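Molinate hydrolase (Gulosibacter molinativorax, PDB 4WGX) is a metal-binding member of the amidohydrolase superfamily that probably hydrolyses the thiocarbamate herbicide molinate. Local coordinates at residues 68-73 against 113-118; 109-114 against 205-210. All coordinates share one frame; numbering follows the deposited sequence.

Contact 1 (68-73 against 113-118)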
ATOM      1  N   HIS A  68       0.138  27.637  10.639  1.00 27.24           N
ATOM      2  CA  HIS A  68      -0.082  27.373   9.232  1.00 27.18           C
ATOM      3  C   HIS A  68      -1.540  27.661   8.942  1.00 29.99           C
ATOM      4  O   HIS A  68      -2.432  26.963   9.417  1.00 32.14           O
ATOM      5  CB  HIS A  68       0.308  25.935   8.901  1.00 29.55           C
ATOM      6  CG  HIS A  68       1.699  25.602   9.337  1.00 30.72           C
ATOM      7  ND1 HIS A  68       2.806  26.097   8.681  1.00 27.28           N
ATOM      8  CD2 HIS A  68       2.161  24.899  10.380  1.00 26.48           C
ATOM      9  CE1 HIS A  68       3.895  25.685   9.301  1.00 25.09           C
ATOM     10  NE2 HIS A  68       3.529  24.949  10.345  1.00 30.64           N
ATOM     11  N   LEU A  69      -1.778  28.721   8.182  1.00 30.97           N
ATOM     12  CA  LEU A  69      -3.128  29.216   7.982  1.00 25.31           C
ATOM     13  C   LEU A  69      -3.831  28.463   6.842  1.00 24.56           C
ATOM     14  O   LEU A  69      -5.041  28.534   6.712  1.00 26.70           O
ATOM     15  CB  LEU A  69      -3.089  30.723   7.739  1.00 32.33           C
ATOM     16  CG  LEU A  69      -2.486  31.536   8.894  1.00 27.95           C
ATOM     17  CD1 LEU A  69      -2.331  32.988   8.490  1.00 29.11           C
ATOM     18  CD2 LEU A  69      -3.303  31.434  10.169  1.00 22.81           C
ATOM     19  N   LEU A  70      -3.069  27.744   6.024  1.00 26.23           N
ATOM     20  CA  LEU A  70      -3.597  26.547   5.352  1.00 32.23           C
ATOM     21  C   LEU A  70      -3.112  25.368   6.188  1.00 30.21           C
ATOM     22  O   LEU A  70      -1.912  25.216   6.387  1.00 36.53           O
ATOM     23  CB  LEU A  70      -3.128  26.418   3.907  1.00 23.21           C
ATOM     24  CG  LEU A  70      -3.664  27.412   2.886  1.00 25.54           C
ATOM     25  CD1 LEU A  70      -3.162  27.077   1.496  1.00 25.94           C
ATOM     26  CD2 LEU A  70      -5.181  27.443   2.891  1.00 24.94           C
ATOM     27  N   ASP A  71      -4.025  24.550   6.698  1.00 29.83           N
ATOM     28  CA  ASP A  71      -3.675  23.646   7.797  1.00 26.70           C
ATOM     29  C   ASP A  71      -2.694  22.563   7.346  1.00 34.63           C
ATOM     30  O   ASP A  71      -3.053  21.605   6.679  1.00 32.32           O
ATOM     31  CB  ASP A  71      -4.929  23.023   8.409  1.00 26.73           C
ATOM     32  CG  ASP A  71      -4.625  22.184   9.646  1.00 31.56           C
ATOM     33  OD1 ASP A  71      -3.461  22.101  10.067  1.00 40.23           O
ATOM     34  OD2 ASP A  71      -5.557  21.606  10.219  1.00 39.84           O
ATOM     35  N   GLY A  72      -1.442  22.734   7.734  1.00 37.62           N
ATOM     36  CA  GLY A  72      -0.377  21.889   7.244  1.00 35.88           C
ATOM     37  C   GLY A  72      -0.290  20.575   7.992  1.00 51.39           C
ATOM     38  O   GLY A  72       0.154  19.567   7.449  1.00 47.15           O
ATOM     39  N   ILE A  73      -0.714  20.576   9.247  1.00 49.49           N
ATOM     40  CA  ILE A  73      -0.580  19.387  10.071  1.00 50.70           C
ATOM     41  C   ILE A  73      -1.521  18.317   9.555  1.00 49.67           C
ATOM     42  O   ILE A  73      -1.208  17.128   9.557  1.00 56.65           O
ATOM     43  CB  ILE A  73      -0.854  19.699  11.558  1.00 50.28           C
ATOM     44  CG1 ILE A  73       0.363  20.373  12.183  1.00 51.47           C
ATOM     45  CG2 ILE A  73      -1.194  18.434  12.343  1.00 53.63           C
ATOM     46  CD1 ILE A  73       1.583  19.484  12.265  1.00 61.99           C
ATOM     47  N   THR A 113       4.898  30.001   9.076  1.00 24.49           N
ATOM     48  CA  THR A 113       6.209  29.532   8.628  1.00 32.07           C
ATOM     49  C   THR A 113       6.141  28.503   7.511  1.00 23.24           C
ATOM     50  O   THR A 113       7.162  28.005   7.076  1.00 28.20           O
ATOM     51  CB  THR A 113       7.018  28.928   9.784  1.00 27.20           C
ATOM     52  OG1 THR A 113       6.441  27.689  10.195  1.00 26.86           O
ATOM     53  CG2 THR A 113       7.051  29.878  10.952  1.00 29.26           C
ATOM     54  N   TRP A 114       4.944  28.185   7.047  1.00 23.04           N
ATOM     55  CA  TRP A 114       4.794  27.372   5.844  1.00 27.72           C
ATOM     56  C   TRP A 114       3.396  27.517   5.293  1.00 21.43           C
ATOM     57  O   TRP A 114       2.424  27.256   5.981  1.00 22.17           O
ATOM     58  CB  TRP A 114       5.084  25.890   6.104  1.00 26.72           C
ATOM     59  CG  TRP A 114       4.933  25.075   4.874  1.00 24.24           C
ATOM     60  CD1 TRP A 114       5.809  24.992   3.847  1.00 28.86           C
ATOM     61  CD2 TRP A 114       3.825  24.244   4.521  1.00 26.21           C
ATOM     62  NE1 TRP A 114       5.328  24.155   2.876  1.00 24.15           N
ATOM     63  CE2 TRP A 114       4.105  23.686   3.266  1.00 19.32           C
ATOM     64  CE3 TRP A 114       2.619  23.921   5.146  1.00 28.72           C
ATOM     65  CZ2 TRP A 114       3.234  22.819   2.623  1.00 25.63           C
ATOM     66  CZ3 TRP A 114       1.751  23.059   4.506  1.00 31.74           C
ATOM     67  CH2 TRP A 114       2.068  22.510   3.264  1.00 23.90           C
ATOM     68  N   ASN A 115       3.308  27.889   4.028  1.00 21.00           N
ATOM     69  CA  ASN A 115       2.032  28.177   3.395  1.00 21.96           C
ATOM     70  C   ASN A 115       2.244  28.334   1.903  1.00 22.32           C
ATOM     71  O   ASN A 115       3.367  28.264   1.432  1.00 25.39           O
ATOM     72  CB  ASN A 115       1.413  29.443   3.996  1.00 30.52           C
ATOM     73  CG  ASN A 115      -0.090  29.504   3.824  1.00 27.72           C
ATOM     74  OD1 ASN A 115      -0.640  29.069   2.815  1.00 26.89           O
ATOM     75  ND2 ASN A 115      -0.763  30.044   4.822  1.00 29.92           N
ATOM     76  N   ALA A 116       1.168  28.524   1.157  1.00 25.82           N
ATOM     77  CA  ALA A 116       1.275  28.809  -0.261  1.00 24.11           C
ATOM     78  C   ALA A 116       1.403  30.314  -0.444  1.00 24.15           C
ATOM     79  O   ALA A 116       0.597  31.072   0.069  1.00 24.61           O
ATOM     80  CB  ALA A 116       0.082  28.272  -1.002  1.00 26.43           C
ATOM     81  N   LEU A 117       2.429  30.733  -1.165  1.00 24.28           N
ATOM     82  CA  LEU A 117       2.824  32.131  -1.199  1.00 33.48           C
ATOM     83  C   LEU A 117       1.704  33.055  -1.708  1.00 28.48           C
ATOM     84  O   LEU A 117       1.370  34.042  -1.062  1.00 29.70           O
ATOM     85  CB  LEU A 117       4.079  32.287  -2.053  1.00 30.34           C
ATOM     86  CG  LEU A 117       4.693  33.682  -2.164  1.00 30.12           C
ATOM     87  CD1 LEU A 117       5.117  34.192  -0.810  1.00 24.78           C
ATOM     88  CD2 LEU A 117       5.854  33.634  -3.099  1.00 29.28           C
ATOM     89  N   GLU A 118       1.102  32.717  -2.843  1.00 29.70           N
ATOM     90  CA  GLU A 118       0.081  33.577  -3.443  1.00 25.65           C
ATOM     91  C   GLU A 118      -1.074  33.896  -2.478  1.00 28.25           C
ATOM     92  O   GLU A 118      -1.327  35.075  -2.175  1.00 30.30           O
ATOM     93  CB  GLU A 118      -0.463  32.945  -4.722  1.00 29.72           C
ATOM     94  CG  GLU A 118      -1.605  33.721  -5.354  1.00 40.62           C
ATOM     95  CD  GLU A 118      -2.026  33.156  -6.699  1.00 43.60           C
ATOM     96  OE1 GLU A 118      -1.257  33.272  -7.673  1.00 57.52           O
ATOM     97  OE2 GLU A 118      -3.132  32.597  -6.783  1.00 36.95           O
TER
HETATM   98  O   HOH W   1      -0.333  26.955   5.637  1.00 38.10           O
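His68 turns the edge of its imidazole to the backbone of Trp114, and ND1 donates to Trp114 O over 3.0 Å in a nearly straight bond (159°). The oxygen lies close to the ring plane and is met on a lone pair, in the carbonyl plane. With CG anti to the carbonyl carbon (chi1 -53°), the ring reaches across to Trp114, and CE1, next to ND1, comes within 3.4 Å of Trp114 CB. NE2 is bonded to Asp342, which holds the ring from its other nitrogen and fixes its rotation. With an alanine here, Trp114 O would probably lose its direct tie to 68-73 and Asp342 its imidazole partner. In amidohydrolase barrels the end of the first strand carries the His-X-His signature; in this chain its place is probably taken by Asn66 and His68. Leu69 brings CB to 3.8 Å from Asn115 ND2, an amide kept in place by Asp112 OD2, while its branches reach helix 91-104. Leu70 lies across the same amide at about a right angle, CG 3.4 Å from Asn115 OD1, and its CD1 methyl meets Ala116 CB at 4.3 Å. A water donates to Trp114 O and, less certainly, to Leu70 O, joining the two backbones. Gly72 sets its CA 3.7 Å from Trp114 CZ3, at the indole edge, where any CB would collide with that ring.

Contact 2 (109-114 against 205-210); sequences TVFDTW and VDFCKI
Phe111 and Phe207 meet obliquely: Phe207 CE2 comes up to the rim of the Phe111 ring, in its plane, 3.7 Å from Phe111 CD1. Phe207 holds CG between its backbone N and carbonyl carbon (chi1 46°), which swings the ring across to the end of strand 107-112. There its far end meets the backbone, with Phe207 CZ 3.5 Å from Asp112 O. The neighbouring Phe207 CE1 is 4.1 Å from the methyl CG2 of Thr113, and a flat phenyl suits this place, packing on another phenyl and a methyl while its C-H groups tolerate a carbonyl oxygen. Two residues on, Lys209 also points toward 109-114, its chain bent at chi3 (85°). The bend lays Lys209 CE 3.4 Å from Thr113 O and lets NZ donate to Thr113 OG1 in a long hydrogen bond of 3.3 Å. Threonine serves both neighbours, its methyl meeting the phenylalanine and its hydroxyl the lysine, though the hydroxyl's stronger partner is Asn66 OD1. Lysine on what is probably the fourth barrel strand, 208-211, recalls the carboxylated metal bridge of some relatives; here NZ bonds a pentanediol, probably from the crystallisation liquor, and the side chain of His251, a zinc ligand in a structure of this protein, is about 4 Å from that of Lys209. Leu249 of strand 248-251 packs on Thr113, Phe207 and Lys209, Tyr399 stacks on Phe111, and strand 136-139 lends Phe138 to both phenylalanines.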
ATOM      1  N   THR A 109      -1.083  38.978  16.343  1.00 26.22           N
ATOM      2  CA  THR A 109      -0.015  38.786  15.371  1.00 30.25           C
ATOM      3  C   THR A 109       0.317  37.293  15.218  1.00 27.30           C
ATOM      4  O   THR A 109       0.577  36.601  16.192  1.00 26.59           O
ATOM      5  CB  THR A 109       1.252  39.562  15.780  1.00 31.32           C
ATOM      6  OG1 THR A 109       0.905  40.918  16.062  1.00 33.37           O
ATOM      7  CG2 THR A 109       2.270  39.550  14.670  1.00 32.10           C
ATOM      8  N   VAL A 110       0.299  36.803  13.986  1.00 24.27           N
ATOM      9  CA  VAL A 110       0.708  35.435  13.706  1.00 26.81           C
ATOM     10  C   VAL A 110       1.849  35.419  12.696  1.00 27.14           C
ATOM     11  O   VAL A 110       1.923  36.247  11.773  1.00 25.99           O
ATOM     12  CB  VAL A 110      -0.460  34.558  13.179  1.00 22.26           C
ATOM     13  CG1 VAL A 110      -1.497  34.351  14.258  1.00 23.08           C
ATOM     14  CG2 VAL A 110      -1.072  35.150  11.944  1.00 28.89           C
ATOM     15  N   PHE A 111       2.752  34.477  12.925  1.00 29.92           N
ATOM     16  CA  PHE A 111       3.876  34.230  12.047  1.00 26.93           C
ATOM     17  C   PHE A 111       3.661  32.861  11.402  1.00 21.97           C
ATOM     18  O   PHE A 111       3.625  31.839  12.076  1.00 25.12           O
ATOM     19  CB  PHE A 111       5.193  34.314  12.825  1.00 24.41           C
ATOM     20  CG  PHE A 111       5.507  35.698  13.327  1.00 25.06           C
ATOM     21  CD1 PHE A 111       6.162  36.608  12.526  1.00 24.10           C
ATOM     22  CD2 PHE A 111       5.132  36.092  14.590  1.00 30.45           C
ATOM     23  CE1 PHE A 111       6.443  37.867  12.980  1.00 30.92           C
ATOM     24  CE2 PHE A 111       5.411  37.363  15.042  1.00 28.30           C
ATOM     25  CZ  PHE A 111       6.063  38.243  14.240  1.00 30.16           C
ATOM     26  N   ASP A 112       3.486  32.865  10.090  1.00 21.69           N
ATOM     27  CA  ASP A 112       3.156  31.670   9.344  1.00 23.49           C
ATOM     28  C   ASP A 112       4.412  31.169   8.664  1.00 25.20           C
ATOM     29  O   ASP A 112       4.921  31.821   7.766  1.00 26.36           O
ATOM     30  CB  ASP A 112       2.037  31.963   8.329  1.00 27.79           C
ATOM     31  CG  ASP A 112       1.626  30.731   7.509  1.00 30.03           C
ATOM     32  OD1 ASP A 112       2.501  29.968   7.074  1.00 30.77           O
ATOM     33  OD2 ASP A 112       0.417  30.538   7.288  1.00 31.39           O
ATOM     34  N   THR A 113       4.898  30.001   9.076  1.00 24.49           N
ATOM     35  CA  THR A 113       6.209  29.532   8.628  1.00 32.07           C
ATOM     36  C   THR A 113       6.141  28.503   7.511  1.00 23.24           C
ATOM     37  O   THR A 113       7.162  28.005   7.076  1.00 28.20           O
ATOM     38  CB  THR A 113       7.018  28.928   9.784  1.00 27.20           C
ATOM     39  OG1 THR A 113       6.441  27.689  10.195  1.00 26.86           O
ATOM     40  CG2 THR A 113       7.051  29.878  10.952  1.00 29.26           C
ATOM     41  N   TRP A 114       4.944  28.185   7.047  1.00 23.04           N
ATOM     42  CA  TRP A 114       4.794  27.372   5.844  1.00 27.72           C
ATOM     43  C   TRP A 114       3.396  27.517   5.293  1.00 21.43           C
ATOM     44  O   TRP A 114       2.424  27.256   5.981  1.00 22.17           O
ATOM     45  CB  TRP A 114       5.084  25.890   6.104  1.00 26.72           C
ATOM     46  CG  TRP A 114       4.933  25.075   4.874  1.00 24.24           C
ATOM     47  CD1 TRP A 114       5.809  24.992   3.847  1.00 28.86           C
ATOM     48  CD2 TRP A 114       3.825  24.244   4.521  1.00 26.21           C
ATOM     49  NE1 TRP A 114       5.328  24.155   2.876  1.00 24.15           N
ATOM     50  CE2 TRP A 114       4.105  23.686   3.266  1.00 19.32           C
ATOM     51  CE3 TRP A 114       2.619  23.921   5.146  1.00 28.72           C
ATOM     52  CZ2 TRP A 114       3.234  22.819   2.623  1.00 25.63           C
ATOM     53  CZ3 TRP A 114       1.751  23.059   4.506  1.00 31.74           C
ATOM     54  CH2 TRP A 114       2.068  22.510   3.264  1.00 23.90           C
ATOM     55  N   VAL A 205       8.609  38.057   1.000  1.00 36.72           N
ATOM     56  CA  VAL A 205       8.444  37.333   2.255  1.00 34.36           C
ATOM     57  C   VAL A 205       8.957  38.152   3.438  1.00 28.59           C
ATOM     58  O   VAL A 205       9.838  38.980   3.281  1.00 32.36           O
ATOM     59  CB  VAL A 205       9.169  35.963   2.226  1.00 29.12           C
ATOM     60  CG1 VAL A 205       8.703  35.143   1.040  1.00 29.90           C
ATOM     61  CG2 VAL A 205      10.667  36.135   2.175  1.00 32.31           C
ATOM     62  N   ASP A 206       8.403  37.904   4.617  1.00 30.01           N
ATOM     63  CA  ASP A 206       8.809  38.603   5.825  1.00 25.93           C
ATOM     64  C   ASP A 206       9.979  37.931   6.534  1.00 32.85           C
ATOM     65  O   ASP A 206      10.662  38.550   7.339  1.00 31.13           O
ATOM     66  CB  ASP A 206       7.622  38.711   6.773  1.00 31.21           C
ATOM     67  CG  ASP A 206       6.458  39.447   6.151  1.00 37.87           C
ATOM     68  OD1 ASP A 206       6.653  40.596   5.716  1.00 44.63           O
ATOM     69  OD2 ASP A 206       5.362  38.870   6.069  1.00 34.15           O
ATOM     70  N   PHE A 207      10.183  36.652   6.248  1.00 33.31           N
ATOM     71  CA  PHE A 207      11.318  35.910   6.768  1.00 27.44           C
ATOM     72  C   PHE A 207      11.498  34.664   5.917  1.00 30.23           C
ATOM     73  O   PHE A 207      10.670  34.389   5.059  1.00 27.88           O
ATOM     74  CB  PHE A 207      11.125  35.560   8.245  1.00 26.82           C
ATOM     75  CG  PHE A 207       9.772  35.017   8.569  1.00 30.65           C
ATOM     76  CD1 PHE A 207       9.518  33.661   8.485  1.00 27.23           C
ATOM     77  CD2 PHE A 207       8.755  35.851   8.972  1.00 28.59           C
ATOM     78  CE1 PHE A 207       8.289  33.166   8.793  1.00 29.18           C
ATOM     79  CE2 PHE A 207       7.513  35.345   9.268  1.00 31.62           C
ATOM     80  CZ  PHE A 207       7.278  34.004   9.171  1.00 28.47           C
ATOM     81  N   CYS A 208      12.578  33.919   6.133  1.00 31.16           N
ATOM     82  CA  CYS A 208      12.862  32.755   5.310  1.00 29.24           C
ATOM     83  C   CYS A 208      13.169  31.555   6.174  1.00 32.69           C
ATOM     84  O   CYS A 208      14.056  31.622   7.022  1.00 26.93           O
ATOM     85  CB  CYS A 208      14.032  33.021   4.374  1.00 31.25           C
ATOM     86  SG  CYS A 208      14.354  31.643   3.267  1.00 30.77           S
ATOM     87  N   LYS A 209      12.427  30.465   5.958  1.00 29.30           N
ATOM     88  CA  LYS A 209      12.682  29.214   6.659  1.00 22.43           C
ATOM     89  C   LYS A 209      13.336  28.193   5.751  1.00 21.85           C
ATOM     90  O   LYS A 209      12.839  27.880   4.671  1.00 22.59           O
ATOM     91  CB  LYS A 209      11.407  28.617   7.242  1.00 24.36           C
ATOM     92  CG  LYS A 209      11.727  27.561   8.272  1.00 28.62           C
ATOM     93  CD  LYS A 209      10.575  27.246   9.199  1.00 28.08           C
ATOM     94  CE  LYS A 209       9.627  26.226   8.626  1.00 30.44           C
ATOM     95  NZ  LYS A 209       8.877  25.573   9.718  1.00 30.54           N
ATOM     96  N   ILE A 210      14.455  27.675   6.223  1.00 22.32           N
ATOM     97  CA  ILE A 210      15.232  26.687   5.498  1.00 27.63           C
ATOM     98  C   ILE A 210      15.100  25.304   6.149  1.00 23.88           C
ATOM     99  O   ILE A 210      15.180  25.167   7.367  1.00 20.13           O
ATOM    100  CB  ILE A 210      16.710  27.106   5.437  1.00 29.51           C
ATOM    101  CG1 ILE A 210      16.836  28.406   4.643  1.00 29.32           C
ATOM    102  CG2 ILE A 210      17.548  26.020   4.807  1.00 30.19           C
ATOM    103  CD1 ILE A 210      18.201  29.025   4.669  1.00 43.01           C
TER

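In the fold
From the N terminus, the chain leaves strand 66-67 at 68-73, passes through helices 80-87 and 91-104, and returns along strand 107-112; contact 1 closes this loop in the turn just before helix 117-128. Contact 2 opens on the same strand and closes a longer loop, reaching strand 208-211 after helices 167-178 and 190-201. The two loops follow one another and overlap over 109-118, where the contacts share Thr113 and Trp114, so neither encloses the other. Asp112 links them: its OD2 probably accepts a hydrogen bond from Leu69 N, 3.0 Å away. Together the contacts tie the strand ends of the barrel to one another around the shared turn at 113-114.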